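Local coordinates for protein beta-L-arabinobiosidase (Bacteroides thetaiotaomicron, PDB 5MQR) that probably hydrolyses arabinose-containing linkages of plant pectin as a beta-L-arabinobiosidase, and may also have sialidase activity, at residues A439-E444 with D457-E462; K449-D454 with L599-I604. All blocks are in the same frame, centred on the assembly; numbering follows the deposited sequence.

Contact 1: A439-E444 with D457-E462. With CA (calcium ion), chain J.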
loop_
_atom_site.group_PDB
_atom_site.type_symbol
_atom_site.label_atom_id
_atom_site.label_comp_id
_atom_site.label_asym_id
_atom_site.label_seq_id
_atom_site.Cartn_x
_atom_site.Cartn_y
_atom_site.Cartn_z
ATOM N N ALA A 439 7.811 31.661 -6.181
ATOM C CA ALA A 439 7.347 31.259 -4.869
ATOM C C ALA A 439 7.910 29.871 -4.520
ATOM O O ALA A 439 7.139 28.932 -4.268
ATOM C CB ALA A 439 5.809 31.256 -4.820
ATOM N N PRO A 440 9.249 29.749 -4.476
ATOM C CA PRO A 440 9.876 28.432 -4.410
ATOM C C PRO A 440 9.829 27.808 -3.032
ATOM O O PRO A 440 9.772 28.517 -2.018
ATOM C CB PRO A 440 11.330 28.725 -4.797
ATOM C CG PRO A 440 11.562 30.098 -4.288
ATOM C CD PRO A 440 10.259 30.826 -4.468
ATOM N N VAL A 441 9.827 26.483 -3.008
ATOM C CA VAL A 441 9.930 25.725 -1.784
ATOM C C VAL A 441 11.346 25.156 -1.690
ATOM O O VAL A 441 11.863 24.668 -2.676
ATOM C CB VAL A 441 8.880 24.598 -1.786
ATOM C CG1 VAL A 441 9.083 23.658 -0.602
ATOM C CG2 VAL A 441 7.487 25.200 -1.793
ATOM N N SER A 442 11.961 25.210 -0.512
ATOM C CA SER A 442 13.332 24.757 -0.355
ATOM C C SER A 442 13.584 24.314 1.068
ATOM O O SER A 442 12.764 24.559 1.935
ATOM C CB SER A 442 14.322 25.897 -0.707
ATOM O OG SER A 442 14.121 27.001 0.177
ATOM N N LEU A 443 14.743 23.696 1.296
ATOM C CA LEU A 443 15.192 23.346 2.640
ATOM C C LEU A 443 16.247 24.315 3.155
ATOM O O LEU A 443 17.045 24.855 2.393
ATOM C CB LEU A 443 15.760 21.935 2.656
ATOM C CG LEU A 443 14.720 20.834 2.432
ATOM C CD1 LEU A 443 15.393 19.488 2.191
ATOM C CD2 LEU A 443 13.770 20.751 3.606
ATOM N N GLU A 444 16.226 24.531 4.458
ATOM C CA GLU A 444 17.218 25.332 5.136
ATOM C C GLU A 444 17.455 24.678 6.492
ATOM O O GLU A 444 16.876 25.065 7.511
ATOM C CB GLU A 444 16.727 26.777 5.270
ATOM C CG GLU A 444 17.693 27.745 5.952
ATOM C CD GLU A 444 17.046 29.099 6.214
ATOM O OE1 GLU A 444 16.873 29.874 5.257
ATOM O OE2 GLU A 444 16.685 29.396 7.384
ATOM N N ASP A 457 0.850 33.918 -7.726
ATOM C CA ASP A 457 0.943 32.518 -7.319
ATOM C C ASP A 457 1.478 32.458 -5.891
ATOM O O ASP A 457 1.768 33.503 -5.296
ATOM C CB ASP A 457 1.827 31.706 -8.314
ATOM C CG ASP A 457 1.272 30.290 -8.588
ATOM O OD1 ASP A 457 0.599 29.730 -7.682
ATOM O OD2 ASP A 457 1.501 29.757 -9.701
ATOM N N TYR A 458 1.592 31.245 -5.350
ATOM C CA TYR A 458 2.060 31.036 -3.997
ATOM C C TYR A 458 2.826 29.736 -3.902
ATOM O O TYR A 458 2.746 28.904 -4.819
ATOM C CB TYR A 458 0.881 31.029 -3.021
ATOM C CG TYR A 458 -0.344 30.302 -3.516
ATOM C CD1 TYR A 458 -0.360 28.889 -3.666
ATOM C CD2 TYR A 458 -1.506 31.003 -3.806
ATOM C CE1 TYR A 458 -1.509 28.235 -4.120
ATOM C CE2 TYR A 458 -2.654 30.357 -4.236
ATOM C CZ TYR A 458 -2.657 28.986 -4.390
ATOM O OH TYR A 458 -3.822 28.410 -4.813
ATOM N N ALA A 459 3.565 29.595 -2.798
ATOM C CA ALA A 459 4.243 28.344 -2.435
ATOM C C ALA A 459 3.233 27.504 -1.690
ATOM O O ALA A 459 2.395 28.031 -0.980
ATOM C CB ALA A 459 5.461 28.601 -1.561
ATOM N N LYS A 460 3.300 26.196 -1.864
ATOM C CA LYS A 460 2.377 25.314 -1.180
ATOM C C LYS A 460 2.991 23.941 -0.972
ATOM O O LYS A 460 3.535 23.359 -1.921
ATOM C CB LYS A 460 1.083 25.206 -1.968
ATOM C CG LYS A 460 -0.015 24.542 -1.193
ATOM C CD LYS A 460 -1.068 23.992 -2.109
ATOM C CE LYS A 460 -0.637 22.657 -2.650
ATOM N NZ LYS A 460 -1.342 22.317 -3.911
ATOM N N VAL A 461 2.892 23.443 0.269
ATOM C CA VAL A 461 3.258 22.075 0.640
ATOM C C VAL A 461 2.040 21.391 1.293
ATOM O O VAL A 461 1.262 22.060 1.970
ATOM C CB VAL A 461 4.526 22.030 1.528
ATOM C CG1 VAL A 461 5.702 22.698 0.827
ATOM C CG2 VAL A 461 4.334 22.700 2.861
ATOM N N GLU A 462 1.851 20.091 1.029
ATOM C CA GLU A 462 0.780 19.280 1.607
ATOM C C GLU A 462 1.424 18.023 2.196
ATOM O O GLU A 462 2.191 17.339 1.513
ATOM C CB GLU A 462 -0.278 18.788 0.596
ATOM C CG GLU A 462 -0.822 19.759 -0.428
ATOM C CD GLU A 462 -2.219 19.410 -0.999
ATOM O OE1 GLU A 462 -2.717 18.286 -0.836
ATOM O OE2 GLU A 462 -2.867 20.321 -1.603
HETATM CA CA CA J . 1.941 35.348 -3.809
HETATM O O HOH W 1 -0.166 36.039 -4.881
HETATM O O HOH W 2 0.158 34.736 -2.278
#

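Contact 2: K449-D454 with L599-I604. With CA (calcium ion), chain J.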
loop_
_atom_site.group_PDB
_atom_site.type_symbol
_atom_site.label_atom_id
_atom_site.label_comp_id
_atom_site.label_asym_id
_atom_site.label_seq_id
_atom_site.Cartn_x
_atom_site.Cartn_y
_atom_site.Cartn_z
ATOM N N LYS A 449 11.144 25.560 3.912
ATOM C CA LYS A 449 10.922 27.002 3.697
ATOM C C LYS A 449 10.019 27.231 2.506
ATOM O O LYS A 449 10.193 26.615 1.467
ATOM C CB LYS A 449 12.238 27.738 3.462
ATOM C CG LYS A 449 12.174 29.250 3.666
ATOM C CD LYS A 449 13.362 30.056 3.128
ATOM C CE LYS A 449 14.648 29.277 3.012
ATOM N NZ LYS A 449 15.855 30.101 2.889
ATOM N N LEU A 450 9.058 28.133 2.698
ATOM C CA LEU A 450 8.187 28.611 1.668
ATOM C C LEU A 450 8.526 30.082 1.448
ATOM O O LEU A 450 8.454 30.869 2.388
ATOM C CB LEU A 450 6.744 28.487 2.130
ATOM C CG LEU A 450 6.231 27.049 2.253
ATOM C CD1 LEU A 450 6.836 26.333 3.437
ATOM C CD2 LEU A 450 4.716 27.050 2.398
ATOM N N GLN A 451 8.894 30.443 0.218
ATOM C CA GLN A 451 9.109 31.839 -0.164
ATOM C C GLN A 451 8.069 32.242 -1.207
ATOM O O GLN A 451 7.564 31.391 -1.918
ATOM C CB GLN A 451 10.511 32.036 -0.705
ATOM C CG GLN A 451 11.608 31.853 0.331
ATOM C CD GLN A 451 13.008 31.897 -0.270
ATOM O OE1 GLN A 451 13.328 31.143 -1.194
ATOM N NE2 GLN A 451 13.853 32.771 0.258
ATOM N N ASP A 452 7.726 33.535 -1.245
ATOM C CA ASP A 452 6.697 34.069 -2.126
ATOM C C ASP A 452 6.949 35.567 -2.462
ATOM O O ASP A 452 6.762 36.457 -1.607
ATOM C CB ASP A 452 5.327 33.901 -1.465
ATOM C CG ASP A 452 4.148 34.176 -2.412
ATOM O OD1 ASP A 452 4.300 34.800 -3.476
ATOM O OD2 ASP A 452 3.016 33.800 -2.067
ATOM N N LYS A 453 7.360 35.819 -3.704
ATOM C CA LYS A 453 7.412 37.176 -4.239
ATOM C C LYS A 453 6.568 37.291 -5.492
ATOM O O LYS A 453 6.743 38.227 -6.259
ATOM C CB LYS A 453 8.855 37.611 -4.523
ATOM C CG LYS A 453 9.536 36.780 -5.591
ATOM C CD LYS A 453 10.905 37.322 -5.951
ATOM C CE LYS A 453 11.922 37.141 -4.852
ATOM N NZ LYS A 453 13.286 37.120 -5.461
ATOM N N ASP A 454 5.626 36.372 -5.666
ATOM C CA ASP A 454 4.857 36.284 -6.886
ATOM C C ASP A 454 3.482 36.842 -6.607
ATOM O O ASP A 454 2.752 36.258 -5.827
ATOM C CB ASP A 454 4.740 34.819 -7.344
ATOM C CG ASP A 454 4.218 34.689 -8.789
ATOM O OD1 ASP A 454 3.462 35.588 -9.244
ATOM O OD2 ASP A 454 4.610 33.700 -9.479
ATOM N N LEU A 599 8.876 40.188 -0.758
ATOM C CA LEU A 599 9.117 38.809 -0.336
ATOM C C LEU A 599 8.478 38.482 1.004
ATOM O O LEU A 599 8.660 39.225 1.962
ATOM C CB LEU A 599 10.618 38.566 -0.230
ATOM C CG LEU A 599 11.080 37.150 0.130
ATOM C CD1 LEU A 599 10.674 36.152 -0.964
ATOM C CD2 LEU A 599 12.597 37.192 0.354
ATOM N N ALA A 600 7.739 37.371 1.054
ATOM C CA ALA A 600 7.259 36.786 2.303
ATOM C C ALA A 600 7.860 35.406 2.420
ATOM O O ALA A 600 7.880 34.652 1.430
ATOM C CB ALA A 600 5.740 36.694 2.317
ATOM N N GLU A 601 8.353 35.084 3.622
ATOM C CA GLU A 601 8.927 33.783 3.934
ATOM C C GLU A 601 8.203 33.159 5.124
ATOM O O GLU A 601 7.853 33.850 6.075
ATOM C CB GLU A 601 10.413 33.898 4.323
ATOM C CG GLU A 601 11.285 34.714 3.384
ATOM C CD GLU A 601 12.768 34.453 3.608
ATOM O OE1 GLU A 601 13.256 34.609 4.754
ATOM O OE2 GLU A 601 13.444 34.077 2.639
ATOM N N TYR A 602 8.048 31.837 5.081
ATOM C CA TYR A 602 7.596 31.037 6.231
ATOM C C TYR A 602 8.430 29.779 6.324
ATOM O O TYR A 602 8.869 29.235 5.314
ATOM C CB TYR A 602 6.119 30.674 6.095
ATOM C CG TYR A 602 5.259 31.891 5.894
ATOM C CD1 TYR A 602 4.823 32.646 6.978
ATOM C CD2 TYR A 602 4.942 32.339 4.605
ATOM C CE1 TYR A 602 4.056 33.796 6.794
ATOM C CE2 TYR A 602 4.191 33.495 4.419
ATOM C CZ TYR A 602 3.740 34.205 5.511
ATOM O OH TYR A 602 2.986 35.329 5.316
ATOM N N ARG A 603 8.640 29.312 7.543
ATOM C CA ARG A 603 9.408 28.111 7.783
ATOM C C ARG A 603 8.671 27.148 8.729
ATOM O O ARG A 603 8.092 27.580 9.728
ATOM C CB ARG A 603 10.724 28.493 8.401
ATOM C CG ARG A 603 11.661 29.205 7.459
ATOM C CD ARG A 603 12.849 29.687 8.253
ATOM N NE ARG A 603 13.863 30.295 7.417
ATOM C CZ ARG A 603 13.796 31.511 6.891
ATOM N NH1 ARG A 603 12.733 32.285 7.066
ATOM N NH2 ARG A 603 14.804 31.953 6.160
ATOM N N ILE A 604 8.697 25.850 8.420
ATOM C CA ILE A 604 8.173 24.842 9.348
ATOM C C ILE A 604 9.217 23.767 9.613
ATOM O O ILE A 604 10.107 23.535 8.805
ATOM C CB ILE A 604 6.819 24.240 8.898
ATOM C CG1 ILE A 604 6.933 23.578 7.526
ATOM C CG2 ILE A 604 5.755 25.333 8.852
ATOM C CD1 ILE A 604 5.682 22.834 7.090
HETATM CA CA CA J . 1.941 35.348 -3.809
HETATM O O HOH W 1 -0.166 36.039 -4.881
HETATM O O HOH W 2 0.158 34.736 -2.278
#

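Contact 1: A439-E444 with D457-E462
Asp457 OD2 is gripped by two hydroxyls, Thr356 OG1 and Tyr434 OH, just ahead of the two residues, Tyr458 and Ala459, on which the methyl of Ala439 rests. The other carboxylate oxygen, OD1, turns back on its own chain and accepts from Tyr458 N at 3.0 Å on its anti side, 21° out of the carboxylate plane; with both oxygens engaged, the carboxylate is probably restrained from turning. The backbone oxygen Asp457 O binds the calcium ion at 2.4 Å; two waters, both carboxylate oxygens of Asp452, Asp454 O and Glu597 OE1 complete its seven ligands. Across the contact there is no hydrogen bond, and the join is apolar. Ala439 CB lies over the peptide link between Tyr458 and Ala459, 3.5 Å from Tyr458 C, while Ala459 CB comes to 3.2 Å from Ala439 O, a close approach of a methyl to a carbonyl oxygen. With Ala439, Val441, Ala459 and Val461 each pointing toward the facing segment, strands 441-444 and 460-468, which belong to different sheets, pack as facing layers of a beta sandwich. Val441 continues the interlayer packing. Its CG1 stands anti to the backbone N (chi1 172°) and meets Val461 CG1 at 3.8 Å, whereas CG2 covers Ala459 CB at 4.0 Å; the two valines cross obliquely. Ile433 and Leu448 also touch Val441, and Phe569 and Trp431 touch Val461. Tyr458 and Lys460 start out from the opposite side of their backbone, away from 439-444, and both carry their polar ends to Glu354, through Tyr458 OH and Lys460 NZ.

Contact 2: K449-D454 with L599-I604
Gln451 and Glu601 face each other as a non-hydrogen-bonded antiparallel pair, and their side chains run side by side. Each has CG anti to its carbonyl carbon (chi1 -67° in Gln451) and is extended beyond it, which brings Gln451 NE2 to 2.7 Å from Glu601 OE2. The carboxylate oxygen lies near the amide plane of Gln451, although the amide and carboxylate planes are turned 42° apart. The other oxygen, Glu601 OE1, forms a salt bridge with Arg603, its hydrogen bonds from NH1 (3.3 Å) and NH2 both weak. With an alanine in place of Gln451, Glu601 OE2 would probably lose its amide donor and the carboxylate be less restrained, held by the weak Arg603 bonds. Lys449 lies alongside Arg603: CG meets CG at 3.8 Å, and Lys449 CD sits over one face of the guanidinium, toward its rim. Their cationic ends share the carboxylate of Glu444, Lys449 NZ at OE1 and Arg603 NE at OE2. On the face bearing Leu450 and Tyr602, Asp452 has CG anti to the backbone N (chi1 -169°), which carries its carboxylate off from 599-604 to the calcium ion, OD1 at 2.4 Å and OD2 at 2.6 Å; OD2 also bonds Thr571 OG1. Asp454 N donates to Asp452 OD1 at 3.0 Å, an Asx turn that presents Asp454 O to the same ion. Between the two strands, backbone bonds such as Leu450 N to Tyr602 O (2.8 Å) define an antiparallel pair within a larger sheet, with strand 447-452 running into a calcium-binding loop.

The centres of the two contacts lie about 7 Å apart, and their segments alternate along the chain: 439-444, 449-454, 457-462, then 599-604 after a long excursion. Strands 441-444 and 447-452 are successive antiparallel neighbours in one sheet, joined by a probable hydrogen bond from Lys449 N to Ser442 O (2.7 Å), and strand 600-610 pairs on the other side of 447-452. Strand 460-468 belongs to the facing sheet. Contact 1 therefore spans the two layers, whereas contact 2 runs within one. The chain crosses between layers at 453-459, where the calcium ion joins this connection (Asp454, Asp457) to the end of strand 447-452 (Asp452) and to Glu597 ahead of strand 600-610, probably steadying the loop.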